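Long-range contacts in endoglucanase (Ganoderma lucidum, PDB 5D8Z), which probably hydrolyses internal beta-1,4-glucosidic bonds of cellulose and related glucans as a family 5 glycoside hydrolase: residues A[236-241]-A[251-256]; A[245-250]-A[280-285]. One frame throughout, in Å; residues are numbered along the deposited sequence.

Contact 1 of 2, residues A[236-241]-A[251-256]. With BGC (beta-D-glucopyranose), chain C; BGC (beta-D-glucopyranose), chain B.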
# COMPACT_ATOMS: atom_id res chain seq x y z
N LYS A 236 5.00 -1.47 -8.68
CA LYS A 236 5.39 -1.79 -10.07
C LYS A 236 4.19 -2.04 -10.98
O LYS A 236 3.34 -2.92 -10.71
CB LYS A 236 6.28 -3.03 -10.12
CG LYS A 236 7.68 -2.74 -10.60
CD LYS A 236 7.70 -2.47 -12.09
CE LYS A 236 8.54 -1.27 -12.46
NZ LYS A 236 8.31 -0.97 -13.90
N TYR A 237 4.14 -1.28 -12.07
CA TYR A 237 3.04 -1.36 -13.02
C TYR A 237 3.58 -1.94 -14.31
O TYR A 237 4.79 -2.04 -14.45
CB TYR A 237 2.46 0.03 -13.23
CG TYR A 237 1.66 0.46 -12.02
CD1 TYR A 237 0.36 0.03 -11.85
CD2 TYR A 237 2.22 1.26 -11.03
CE1 TYR A 237 -0.39 0.42 -10.77
CE2 TYR A 237 1.47 1.63 -9.93
CZ TYR A 237 0.17 1.21 -9.81
OH TYR A 237 -0.58 1.56 -8.73
N LEU A 238 2.71 -2.31 -15.24
CA LEU A 238 3.13 -3.08 -16.40
C LEU A 238 3.15 -2.30 -17.71
O LEU A 238 3.26 -2.89 -18.79
CB LEU A 238 2.25 -4.33 -16.52
CG LEU A 238 2.62 -5.45 -15.51
CD1 LEU A 238 2.06 -5.14 -14.13
CD2 LEU A 238 2.16 -6.84 -15.93
N ASP A 239 3.06 -0.97 -17.63
CA ASP A 239 2.99 -0.15 -18.84
C ASP A 239 4.34 0.46 -19.11
O ASP A 239 5.21 0.42 -18.24
CB ASP A 239 1.89 0.91 -18.76
CG ASP A 239 1.95 1.73 -17.48
OD1 ASP A 239 2.33 1.18 -16.43
OD2 ASP A 239 1.56 2.92 -17.53
N SER A 240 4.54 1.00 -20.31
CA SER A 240 5.88 1.40 -20.76
C SER A 240 6.57 2.35 -19.78
O SER A 240 7.76 2.17 -19.47
CB SER A 240 5.85 2.02 -22.16
OG SER A 240 4.71 2.85 -22.34
N ASP A 241 5.80 3.30 -19.25
CA ASP A 241 6.35 4.39 -18.41
C ASP A 241 6.19 4.20 -16.89
O ASP A 241 6.34 5.16 -16.13
CB ASP A 241 5.74 5.73 -18.85
CG ASP A 241 4.28 5.87 -18.49
OD1 ASP A 241 3.59 4.83 -18.43
OD2 ASP A 241 3.82 7.01 -18.28
N THR A 251 5.04 -5.70 -20.68
CA THR A 251 6.13 -6.29 -19.88
C THR A 251 5.63 -6.98 -18.62
O THR A 251 4.52 -6.72 -18.18
CB THR A 251 7.12 -5.21 -19.41
OG1 THR A 251 8.21 -5.83 -18.71
CG2 THR A 251 6.43 -4.20 -18.48
N ASN A 252 6.47 -7.84 -18.05
CA ASN A 252 6.22 -8.49 -16.75
C ASN A 252 7.22 -8.15 -15.65
O ASN A 252 7.18 -8.75 -14.58
CB ASN A 252 6.12 -10.01 -16.89
CG ASN A 252 7.36 -10.68 -17.51
OD1 ASN A 252 8.50 -10.19 -17.44
ND2 ASN A 252 7.12 -11.83 -18.11
N ASN A 253 8.11 -7.20 -15.94
CA ASN A 253 9.04 -6.66 -14.95
C ASN A 253 9.98 -7.64 -14.30
O ASN A 253 10.63 -7.29 -13.33
CB ASN A 253 8.28 -5.97 -13.83
CG ASN A 253 7.34 -4.92 -14.34
OD1 ASN A 253 7.77 -3.89 -14.85
ND2 ASN A 253 6.05 -5.17 -14.20
N ILE A 254 10.07 -8.86 -14.81
CA ILE A 254 10.97 -9.87 -14.22
C ILE A 254 12.43 -9.54 -14.47
O ILE A 254 13.21 -9.45 -13.51
CB ILE A 254 10.69 -11.27 -14.76
CG1 ILE A 254 9.33 -11.74 -14.22
CG2 ILE A 254 11.79 -12.22 -14.33
CD1 ILE A 254 8.63 -12.79 -15.06
N ASP A 255 12.76 -9.34 -15.75
CA ASP A 255 14.14 -9.06 -16.18
C ASP A 255 14.73 -7.82 -15.53
O ASP A 255 15.86 -7.84 -15.05
CB ASP A 255 14.21 -8.89 -17.70
CG ASP A 255 14.24 -10.22 -18.45
OD1 ASP A 255 14.09 -11.28 -17.81
OD2 ASP A 255 14.42 -10.20 -19.70
N ASN A 256 13.96 -6.73 -15.53
CA ASN A 256 14.45 -5.42 -15.07
C ASN A 256 14.14 -5.05 -13.62
O ASN A 256 14.71 -4.08 -13.11
CB ASN A 256 13.95 -4.32 -16.01
CG ASN A 256 14.46 -4.49 -17.43
OD1 ASN A 256 15.13 -5.48 -17.76
ND2 ASN A 256 14.15 -3.52 -18.29
C2 BGC C . 7.28 7.54 -13.54
C3 BGC C . 5.91 7.32 -12.88
C4 BGC C . 5.15 8.65 -12.68
C5 BGC C . 5.36 9.68 -13.83
C6 BGC C . 5.12 11.12 -13.38
C1 BGC C . 7.14 8.38 -14.81
O1 BGC C . 8.39 8.50 -15.51
O2 BGC C . 7.90 6.28 -13.85
O3 BGC C . 6.06 6.62 -11.62
O4 BGC C . 3.73 8.40 -12.56
O5 BGC C . 6.67 9.68 -14.44
O6 BGC C . 5.62 11.98 -14.41
C2 BGC B . 1.61 8.32 -11.32
C3 BGC B . 0.81 7.61 -10.20
C4 BGC B . 1.29 6.20 -9.93
C5 BGC B . 2.82 6.15 -9.81
C6 BGC B . 3.34 4.71 -9.81
C1 BGC B . 3.15 8.12 -11.26
O2 BGC B . 1.31 9.72 -11.25
O3 BGC B . -0.59 7.49 -10.51
O4 BGC B . 0.54 5.72 -8.79
O5 BGC B . 3.51 6.78 -10.91
O6 BGC B . 4.16 4.43 -10.95

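Contact 2 of 2, residues A[245-250]-A[280-285]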
# COMPACT_ATOMS: atom_id res chain seq x y z
N THR A 245 -1.19 4.23 -16.00
CA THR A 245 -2.25 5.03 -16.60
C THR A 245 -2.70 4.46 -17.93
O THR A 245 -3.70 4.87 -18.46
CB THR A 245 -1.79 6.49 -16.82
OG1 THR A 245 -0.65 6.52 -17.69
CG2 THR A 245 -1.44 7.12 -15.48
N HIS A 246 -1.96 3.49 -18.47
CA HIS A 246 -2.32 2.86 -19.73
C HIS A 246 -3.09 1.59 -19.55
O HIS A 246 -2.93 0.89 -18.55
CB HIS A 246 -1.07 2.59 -20.54
CG HIS A 246 -0.36 3.83 -20.93
ND1 HIS A 246 0.88 4.17 -20.42
CD2 HIS A 246 -0.75 4.87 -21.69
CE1 HIS A 246 1.23 5.35 -20.90
NE2 HIS A 246 0.26 5.79 -21.67
N GLU A 247 -3.93 1.29 -20.53
CA GLU A 247 -4.74 0.09 -20.46
C GLU A 247 -3.89 -1.09 -20.87
O GLU A 247 -4.04 -2.16 -20.32
CB GLU A 247 -6.03 0.17 -21.31
CG GLU A 247 -7.03 -0.94 -20.96
CD GLU A 247 -8.49 -0.60 -21.25
OE1 GLU A 247 -9.21 -0.18 -20.31
OE2 GLU A 247 -8.92 -0.77 -22.41
N GLU A 248 -2.97 -0.86 -21.81
CA GLU A 248 -2.24 -1.95 -22.45
C GLU A 248 -0.93 -2.20 -21.73
O GLU A 248 -0.31 -1.28 -21.22
CB GLU A 248 -1.98 -1.62 -23.93
CG GLU A 248 -2.04 -2.84 -24.86
CD GLU A 248 -3.45 -3.40 -25.06
OE1 GLU A 248 -3.59 -4.65 -25.17
OE2 GLU A 248 -4.41 -2.60 -25.10
N CYS A 249 -0.50 -3.44 -21.74
CA CYS A 249 0.68 -3.85 -20.98
C CYS A 249 1.75 -4.41 -21.90
O CYS A 249 1.46 -5.07 -22.89
CB CYS A 249 0.27 -4.86 -19.90
SG CYS A 249 -1.13 -4.19 -18.98
N THR A 250 2.99 -4.13 -21.54
CA THR A 250 4.12 -4.25 -22.43
C THR A 250 5.28 -5.04 -21.81
O THR A 250 6.38 -5.05 -22.36
CB THR A 250 4.64 -2.84 -22.74
OG1 THR A 250 5.04 -2.20 -21.52
CG2 THR A 250 3.55 -2.00 -23.39
N GLY A 280 -4.75 -3.16 -17.25
CA GLY A 280 -6.06 -3.07 -17.86
C GLY A 280 -6.69 -4.42 -17.97
O GLY A 280 -6.02 -5.45 -17.90
N ASN A 281 -7.98 -4.42 -18.17
CA ASN A 281 -8.72 -5.65 -18.30
C ASN A 281 -8.72 -6.14 -19.76
O ASN A 281 -9.76 -6.23 -20.37
CB ASN A 281 -10.11 -5.44 -17.73
CG ASN A 281 -10.07 -5.23 -16.24
OD1 ASN A 281 -9.80 -6.18 -15.51
ND2 ASN A 281 -10.33 -4.00 -15.77
N VAL A 282 -7.53 -6.47 -20.26
CA VAL A 282 -7.32 -6.81 -21.67
C VAL A 282 -6.32 -7.96 -21.86
O VAL A 282 -5.61 -8.34 -20.92
CB VAL A 282 -6.83 -5.58 -22.45
CG1 VAL A 282 -7.83 -4.44 -22.30
CG2 VAL A 282 -5.44 -5.16 -22.00
N ALA A 283 -6.24 -8.49 -23.08
CA ALA A 283 -5.40 -9.68 -23.36
C ALA A 283 -3.94 -9.54 -22.92
O ALA A 283 -3.44 -10.35 -22.15
CB ALA A 283 -5.45 -10.04 -24.84
N SER A 284 -3.29 -8.48 -23.41
CA SER A 284 -1.85 -8.25 -23.22
C SER A 284 -1.47 -8.24 -21.76
O SER A 284 -0.40 -8.71 -21.35
CB SER A 284 -1.44 -6.92 -23.85
OG SER A 284 -1.99 -5.84 -23.10
N CYS A 285 -2.36 -7.71 -20.96
CA CYS A 285 -2.14 -7.70 -19.55
C CYS A 285 -2.42 -9.04 -18.86
O CYS A 285 -1.79 -9.35 -17.87
CB CYS A 285 -2.94 -6.57 -18.91
SG CYS A 285 -1.83 -5.68 -17.82

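Contact 1 of 2, residues A[236-241]-A[251-256]
Lys236 meets the side-chain amide of Asn253: its chain, bent at chi2 and chi3, runs past the amide, and its NZ hydrogen-bonds Asn253 OD1 at 3.1 Å. The ammonium group stands above the carbonyl plane, 43° out of it, and has a second, weak link to Asn242. A long flexible residue suits this place, because its methylenes lie in a buried position while its charged tip finds an amide oxygen. The other half of the amide serves Tyr237: Asn253 ND2 gives a long, weak bond of 3.4 Å to Tyr237 O, so asparagine offers one acceptor and one donor to consecutive residues. Tyr237 starts away from 251-256, and its ring lies beside the chain B glucose, CE2 3.6 Å from C6, with its hydroxyl bonded to Glu276. Leu238 brings aliphatic carbons against polar groups. Its CG sits 3.7 Å from Asn253 ND2, and its CD2 lies against Thr251 O; in return, Thr251 CG2 packs on Leu238 O. Thr251 also heads an ST turn, in which OG1 accepts a nearly straight bond (172°) from Asn253 N at 3.1 Å and closes the turn just before the helix. Farther on, Asp241 O accepts a hydrogen bond of 3.0 Å from O2 of the chain C glucose. The whole arrangement belongs to the loop between strand 230-235, sixth of the eight-stranded TIM-type barrel, and helix 254-267: Trp258 of that helix touches Lys236 and Asn253, while helix 283-298 gives Leu238 its apolar neighbours Phe288 and Met289.

Contact 2 of 2, residues A[245-250]-A[280-285]
Ser284 OG and the Val282 CG2 methyl lie on the same face of the Glu248 carboxylate: the hydroxyl approaches OE1 from 43° above the plane and donates to it at 2.9 Å, while Val282 CG2 is 3.7 Å from Glu248 OE1. The neighbouring carboxylate of Glu247 has the other methyl, Val282 CG1, over a face, at 3.8 Å from OE2. The His246 ring has Thr245 OG1 above its centre, and its ND1 is hydrogen-bonded to Asp239 OD2. Branched valine thus sets one methyl against each of two acidic chains whose outer parts reach the surface. Ser284 holds OG between its backbone N and carbonyl carbon (chi1 69°), where the oxygen also accepts from Cys249 N at 3.1 Å, almost straight. A small hydroxyl residue fits here because it both donates and accepts at close range. At Gly280 the absence of a side chain allows Glu247 O to come within 3.3 Å of CA, beside a weak bond from Gly280 N. Next after Glu248, Cys249 forms the disulfide, its SG 2.0 Å from Cys285 SG with a chi3 of -85°. Chemically, the loop is tied to the first turn of helix 283-298 by a covalent bond that should limit their separation, and by a serine hydroxyl bonded to two consecutive loop residues; the helix start may also favour the negative charge of Glu248.

Both contacts brace the same long loop that follows barrel strand 230-235, one from each neighbouring helix: contact 1 joins its beginning to the start of helix 254-267, contact 2 its later part to the start of helix 283-298. Contact 1, more buried, relies on an amide, an ammonium group and aliphatic carbons, and two of its residues reach the glucoses. Contact 2, farther out and partly exposed, uses acidic chains, a serine and a disulfide. Their segments alternate along the chain and touch: Leu238 O is 3.0 Å from Thr250 N, a probable hydrogen bond, and Asp239 OD2 probably bonds His246 ND1, joining the glucose-side part of the loop to its cross-linked part.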